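PDB 4QRO: gamma-resorcylate decarboxylase from Polaromonas, which probably catalyses the metal-dependent, non-oxidative decarboxylation of gamma-resorcylate (2,6-dihydroxybenzoate) to resorcinol and carbon dioxide. Local coordinates for residues 141-146 and 197-202; 146-151 and 206-211. All blocks are in the same frame, centred on the assembly; numbering follows the deposited sequence.

In the fold
The two contacts are successive parts of one interface, in which the chain after strand 125-128 and the N-terminal part of helix 148-157 pack against helix 188-202 and helix 205-208. Their centres lie about 9 Å apart, Gln146 belongs to both, and their segments alternate along the chain. Two probable hydrogen bonds join them directly: Trp151 NE1 lies 2.8 Å from Tyr142 O, and Trp148 NE1 3.0 Å from Asp143 O. The indoles of interaction 2 thus hold the loop that carries the salt bridge of interaction 1. Neither contact forms part of the active site, but helix 148-157 precedes strand 161-164 with the manganese ligand His164, and Phe189 of helix 188-202 lines the 2-nitroresorcinol pocket.

Interaction 1. Residues 141-146 and 197-202; sequences YYDMAQ and ALRLMG
Asp143 OD1 is gripped by two nitrogens of Arg199, which presents its side to that single oxygen. The NE bond is the shorter and straighter, at 3.0 Å from Arg199 NE to Asp143 OD1 with an N-H...O angle of 159°, yet it arrives from above the carboxylate plane. Arg199 NH2 instead uses the syn lone pair of OD1, at 3.2 Å, and makes only a weak bond to Asp143 OD2. OD1 lies in the guanidinium plane, but the carboxylate is turned steeply against it, by 70°. Asp143 takes this pose with CG tucked between its backbone N and carbonyl carbon (chi1 57°).

The guanidinium stacks on the Tyr141 ring, moderately inclined to it and with the centres 4.3 Å apart, in an off-centre cation-pi contact, and the Tyr141 hydroxyl is bonded to Glu192. Beside the ion pair, Leu200 CD2 packs on the loop backbone, 3.4 Å from Asp143 N. The second subunit completes the polar network: its His179 bonds Asp143 OD2, and its Ile175 carbonyl accepts from Arg199 NH1. The buried guanidinium is probably balanced by the carboxylate and further stabilised by the tyrosine face and the carbonyl, which links loop and helix to the dimer interface.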
loop_
_atom_site.group_PDB
_atom_site.type_symbol
_atom_site.label_atom_id
_atom_site.label_comp_id
_atom_site.label_asym_id
_atom_site.label_seq_id
_atom_site.Cartn_x
_atom_site.Cartn_y
_atom_site.Cartn_z
ATOM N N TYR A 141 12.957 14.121 -3.049
ATOM C CA TYR A 141 11.515 14.128 -2.970
ATOM C C TYR A 141 11.000 15.557 -2.945
ATOM O O TYR A 141 11.592 16.445 -2.349
ATOM C CB TYR A 141 11.060 13.373 -1.711
ATOM C CG TYR A 141 11.313 11.888 -1.807
ATOM C CD1 TYR A 141 12.557 11.333 -1.475
ATOM C CD2 TYR A 141 10.319 11.036 -2.274
ATOM C CE1 TYR A 141 12.783 9.957 -1.606
ATOM C CE2 TYR A 141 10.537 9.681 -2.417
ATOM C CZ TYR A 141 11.758 9.142 -2.073
ATOM O OH TYR A 141 11.931 7.778 -2.202
ATOM N N TYR A 142 9.788 15.743 -3.451
ATOM C CA TYR A 142 9.300 17.093 -3.787
ATOM C C TYR A 142 8.559 17.790 -2.634
ATOM O O TYR A 142 8.047 18.870 -2.813
ATOM C CB TYR A 142 8.526 17.060 -5.113
ATOM C CG TYR A 142 9.278 16.264 -6.165
ATOM C CD1 TYR A 142 10.640 16.489 -6.390
ATOM C CD2 TYR A 142 8.642 15.286 -6.934
ATOM C CE1 TYR A 142 11.350 15.760 -7.336
ATOM C CE2 TYR A 142 9.346 14.546 -7.882
ATOM C CZ TYR A 142 10.710 14.792 -8.083
ATOM O OH TYR A 142 11.430 14.065 -9.014
ATOM N N ASP A 143 8.560 17.178 -1.445
ATOM C CA ASP A 143 8.187 17.863 -0.214
ATOM C C ASP A 143 9.319 18.722 0.318
ATOM O O ASP A 143 9.060 19.637 1.092
ATOM C CB ASP A 143 7.775 16.878 0.886
ATOM C CG ASP A 143 8.868 15.870 1.190
ATOM O OD1 ASP A 143 9.171 15.058 0.303
ATOM O OD2 ASP A 143 9.418 15.888 2.305
ATOM N N MET A 144 10.560 18.423 -0.076
ATOM C CA MET A 144 11.743 19.123 0.473
ATOM C C MET A 144 11.645 20.620 0.157
ATOM O O MET A 144 11.119 20.997 -0.884
ATOM C CB MET A 144 13.052 18.533 -0.067
ATOM C CG MET A 144 13.310 17.072 0.307
ATOM S SD MET A 144 14.596 16.323 -0.762
ATOM C CE MET A 144 14.985 14.802 0.098
ATOM N N ALA A 145 12.167 21.455 1.060
ATOM C CA ALA A 145 11.943 22.908 1.024
ATOM C C ALA A 145 12.322 23.590 -0.297
ATOM O O ALA A 145 11.671 24.560 -0.726
ATOM C CB ALA A 145 12.697 23.567 2.179
ATOM N N GLN A 146 13.373 23.101 -0.943
ATOM C CA GLN A 146 13.838 23.732 -2.178
ATOM C C GLN A 146 12.775 23.669 -3.306
ATOM O O GLN A 146 12.824 24.479 -4.235
ATOM C CB GLN A 146 15.237 23.206 -2.603
ATOM C CG GLN A 146 15.323 21.748 -3.106
ATOM C CD GLN A 146 15.601 20.722 -2.026
ATOM O OE1 GLN A 146 15.251 20.915 -0.861
ATOM N NE2 GLN A 146 16.211 19.609 -2.416
ATOM N N ALA A 197 3.489 10.696 -2.166
ATOM C CA ALA A 197 2.266 11.528 -2.111
ATOM C C ALA A 197 1.962 11.916 -0.667
ATOM O O ALA A 197 1.617 13.062 -0.386
ATOM C CB ALA A 197 1.096 10.798 -2.727
ATOM N N LEU A 198 2.108 10.963 0.253
ATOM C CA LEU A 198 1.913 11.252 1.677
ATOM C C LEU A 198 2.927 12.227 2.247
ATOM O O LEU A 198 2.580 13.048 3.087
ATOM C CB LEU A 198 1.914 9.960 2.496
ATOM C CG LEU A 198 0.695 9.048 2.334
ATOM C CD1 LEU A 198 0.917 7.682 2.986
ATOM C CD2 LEU A 198 -0.565 9.721 2.889
ATOM N N ARG A 199 4.180 12.133 1.812
ATOM C CA ARG A 199 5.190 13.132 2.152
ATOM C C ARG A 199 4.740 14.537 1.730
ATOM O O ARG A 199 4.832 15.471 2.528
ATOM C CB ARG A 199 6.559 12.787 1.562
ATOM C CG ARG A 199 7.217 11.566 2.188
ATOM C CD ARG A 199 8.550 11.213 1.525
ATOM N NE ARG A 199 9.490 12.346 1.468
ATOM C CZ ARG A 199 10.763 12.310 1.879
ATOM N NH1 ARG A 199 11.309 11.187 2.379
ATOM N NH2 ARG A 199 11.514 13.402 1.774
ATOM N N LEU A 200 4.197 14.680 0.526
ATOM C CA LEU A 200 3.700 16.007 0.087
ATOM C C LEU A 200 2.572 16.511 1.010
ATOM O O LEU A 200 2.577 17.657 1.446
ATOM C CB LEU A 200 3.196 15.953 -1.350
ATOM C CG LEU A 200 4.161 15.596 -2.485
ATOM C CD1 LEU A 200 3.425 15.614 -3.816
ATOM C CD2 LEU A 200 5.334 16.578 -2.496
ATOM N N MET A 201 1.602 15.648 1.291
ATOM C CA MET A 201 0.438 16.003 2.134
ATOM C C MET A 201 0.834 16.374 3.580
ATOM O O MET A 201 0.391 17.408 4.102
ATOM C CB MET A 201 -0.589 14.849 2.159
ATOM C CG MET A 201 -1.278 14.586 0.831
ATOM S SD MET A 201 -2.487 13.236 0.920
ATOM C CE MET A 201 -1.782 12.040 -0.198
ATOM N N GLY A 202 1.672 15.552 4.202
ATOM C CA GLY A 202 2.206 15.830 5.559
ATOM C C GLY A 202 3.065 17.095 5.689
ATOM O O GLY A 202 3.118 17.729 6.758
#

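Interaction 2. Residues 146-151 and 206-211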
loop_
_atom_site.group_PDB
_atom_site.type_symbol
_atom_site.label_atom_id
_atom_site.label_comp_id
_atom_site.label_asym_id
_atom_site.label_seq_id
_atom_site.Cartn_x
_atom_site.Cartn_y
_atom_site.Cartn_z
ATOM N N GLN A 146 13.373 23.101 -0.943
ATOM C CA GLN A 146 13.838 23.732 -2.178
ATOM C C GLN A 146 12.775 23.669 -3.306
ATOM O O GLN A 146 12.824 24.479 -4.235
ATOM C CB GLN A 146 15.237 23.206 -2.603
ATOM C CG GLN A 146 15.323 21.748 -3.106
ATOM C CD GLN A 146 15.601 20.722 -2.026
ATOM O OE1 GLN A 146 15.251 20.915 -0.861
ATOM N NE2 GLN A 146 16.211 19.609 -2.416
ATOM N N TYR A 147 11.805 22.744 -3.212
ATOM C CA TYR A 147 10.729 22.624 -4.218
ATOM C C TYR A 147 9.581 23.616 -4.052
ATOM O O TYR A 147 8.776 23.774 -4.969
ATOM C CB TYR A 147 10.203 21.162 -4.331
ATOM C CG TYR A 147 11.265 20.322 -4.946
ATOM C CD1 TYR A 147 11.538 20.403 -6.316
ATOM C CD2 TYR A 147 12.117 19.558 -4.152
ATOM C CE1 TYR A 147 12.603 19.694 -6.872
ATOM C CE2 TYR A 147 13.167 18.842 -4.703
ATOM C CZ TYR A 147 13.409 18.914 -6.066
ATOM O OH TYR A 147 14.475 18.205 -6.602
ATOM N N TRP A 148 9.513 24.315 -2.925
ATOM C CA TRP A 148 8.316 25.113 -2.626
ATOM C C TRP A 148 8.118 26.265 -3.639
ATOM O O TRP A 148 6.998 26.533 -4.046
ATOM C CB TRP A 148 8.300 25.556 -1.153
ATOM C CG TRP A 148 7.898 24.388 -0.253
ATOM C CD1 TRP A 148 8.387 23.119 -0.311
ATOM C CD2 TRP A 148 6.933 24.398 0.813
ATOM N NE1 TRP A 148 7.803 22.334 0.654
ATOM C CE2 TRP A 148 6.907 23.094 1.363
ATOM C CE3 TRP A 148 6.090 25.383 1.360
ATOM C CZ2 TRP A 148 6.075 22.740 2.441
ATOM C CZ3 TRP A 148 5.265 25.039 2.441
ATOM C CH2 TRP A 148 5.256 23.715 2.956
ATOM N N PRO A 149 9.210 26.907 -4.089
ATOM C CA PRO A 149 9.058 27.872 -5.202
ATOM C C PRO A 149 8.628 27.239 -6.535
ATOM O O PRO A 149 7.937 27.875 -7.323
ATOM C CB PRO A 149 10.460 28.503 -5.324
ATOM C CG PRO A 149 11.098 28.289 -3.984
ATOM C CD PRO A 149 10.547 26.986 -3.465
ATOM N N PHE A 150 9.046 26.007 -6.807
ATOM C CA PHE A 150 8.565 25.293 -7.980
ATOM C C PHE A 150 7.044 25.083 -7.887
ATOM O O PHE A 150 6.322 25.330 -8.860
ATOM C CB PHE A 150 9.294 23.940 -8.186
ATOM C CG PHE A 150 8.560 22.997 -9.103
ATOM C CD1 PHE A 150 8.723 23.072 -10.473
ATOM C CD2 PHE A 150 7.697 22.034 -8.589
ATOM C CE1 PHE A 150 8.037 22.215 -11.330
ATOM C CE2 PHE A 150 6.990 21.190 -9.440
ATOM C CZ PHE A 150 7.153 21.282 -10.809
ATOM N N TRP A 151 6.565 24.637 -6.723
ATOM C CA TRP A 151 5.119 24.426 -6.514
ATOM C C TRP A 151 4.337 25.728 -6.642
ATOM O O TRP A 151 3.207 25.750 -7.120
ATOM C CB TRP A 151 4.875 23.757 -5.153
ATOM C CG TRP A 151 5.356 22.305 -5.122
ATOM C CD1 TRP A 151 6.349 21.771 -4.334
ATOM C CD2 TRP A 151 4.845 21.209 -5.908
ATOM N NE1 TRP A 151 6.509 20.426 -4.617
ATOM C CE2 TRP A 151 5.583 20.055 -5.553
ATOM C CE3 TRP A 151 3.831 21.094 -6.867
ATOM C CZ2 TRP A 151 5.338 18.799 -6.132
ATOM C CZ3 TRP A 151 3.588 19.848 -7.450
ATOM C CH2 TRP A 151 4.340 18.720 -7.084
ATOM N N PHE A 206 0.210 21.863 0.957
ATOM C CA PHE A 206 -1.130 22.230 0.506
ATOM C C PHE A 206 -1.829 23.248 1.404
ATOM O O PHE A 206 -2.892 23.749 1.031
ATOM C CB PHE A 206 -1.990 20.973 0.285
ATOM C CG PHE A 206 -1.367 19.994 -0.665
ATOM C CD1 PHE A 206 -1.262 20.285 -2.021
ATOM C CD2 PHE A 206 -0.856 18.788 -0.209
ATOM C CE1 PHE A 206 -0.642 19.402 -2.887
ATOM C CE2 PHE A 206 -0.248 17.898 -1.073
ATOM C CZ PHE A 206 -0.145 18.197 -2.414
ATOM N N ASP A 207 -1.245 23.539 2.571
ATOM C CA ASP A 207 -1.644 24.702 3.390
ATOM C C ASP A 207 -1.154 25.979 2.699
ATOM O O ASP A 207 -1.861 26.983 2.618
ATOM C CB ASP A 207 -1.017 24.623 4.778
ATOM C CG ASP A 207 -1.562 23.480 5.609
ATOM O OD1 ASP A 207 -2.726 23.094 5.394
ATOM O OD2 ASP A 207 -0.825 22.997 6.492
ATOM N N LYS A 208 0.064 25.930 2.191
ATOM C CA LYS A 208 0.674 27.093 1.514
ATOM C C LYS A 208 0.148 27.318 0.082
ATOM O O LYS A 208 -0.067 28.459 -0.341
ATOM C CB LYS A 208 2.188 26.879 1.486
ATOM C CG LYS A 208 2.980 27.978 0.784
ATOM C CD LYS A 208 2.817 29.314 1.487
ATOM C CE LYS A 208 3.585 30.405 0.766
ATOM N NZ LYS A 208 3.158 31.742 1.250
ATOM N N TYR A 209 -0.013 26.233 -0.681
ATOM C CA TYR A 209 -0.499 26.307 -2.063
ATOM C C TYR A 209 -1.759 25.436 -2.176
ATOM O O TYR A 209 -1.727 24.352 -2.752
ATOM C CB TYR A 209 0.586 25.853 -3.051
ATOM C CG TYR A 209 1.883 26.553 -2.824
ATOM C CD1 TYR A 209 1.993 27.948 -2.996
ATOM C CD2 TYR A 209 3.001 25.852 -2.423
ATOM C CE1 TYR A 209 3.197 28.600 -2.755
ATOM C CE2 TYR A 209 4.202 26.491 -2.179
ATOM C CZ TYR A 209 4.300 27.859 -2.345
ATOM O OH TYR A 209 5.504 28.453 -2.103
ATOM N N PRO A 210 -2.880 25.910 -1.622
ATOM C CA PRO A 210 -4.071 25.062 -1.539
ATOM C C PRO A 210 -4.798 24.753 -2.846
ATOM O O PRO A 210 -5.668 23.880 -2.852
ATOM C CB PRO A 210 -4.992 25.851 -0.579
ATOM C CG PRO A 210 -4.536 27.267 -0.692
ATOM C CD PRO A 210 -3.053 27.184 -0.893
ATOM N N ALA A 211 -4.478 25.451 -3.933
ATOM C CA ALA A 211 -5.094 25.183 -5.254
ATOM C C ALA A 211 -4.336 24.157 -6.135
ATOM O O ALA A 211 -4.772 23.853 -7.263
ATOM C CB ALA A 211 -5.308 26.495 -6.015
#
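Tyr209 reaches across to the N-terminal part of helix 148-157 and lays its ring against Trp148 and Trp151, one turn apart. The ring is held between two unlike surfaces. Over one face lies the aliphatic stem of its own neighbour Lys208, with CG 3.4 Å above the ring plane and over its centre; over the opposite face is the backbone carbon of Trp151. The CD2 side of the ring meets Trp151 CB, 3.9 Å from Tyr209 CD2, while the indole beyond that carbon turns away.

Trp148 approaches differently. Its six-membered ring slants across both partners, CZ3 coming to 3.7 Å from Lys208 CB and CE3 to 4.2 Å from Tyr209 CE2. Lys208 offers its first two methylenes to this indole because its CG is turned opposite the backbone N (chi1 178°) and the chain then bends at chi2, and its amino end leads away from the contact. The phenol oxygen lies by the helix backbone: Tyr209 OH is 3.1 Å from Trp148 O. If Tyr209 were replaced by an alanine, Trp151 CB and the Lys208 stem would probably lose the ring that lies between them, and a gap would be likely to open beside Trp148 and Trp151.

Tyr209 is the first residue to leave helical geometry after helix 205-208, so the contact joins the end of one helix to the N-terminal part of another. Leu205 packs on both tryptophans, and Glu152 and Gln155 carry the contact with Tyr209 further along helix 148-157. The two helices precede strands 161-164 and 214-216, parallel neighbours in the sheet, so the contact joins helical segments on the outside of what is, in this family, a beta/alpha barrel.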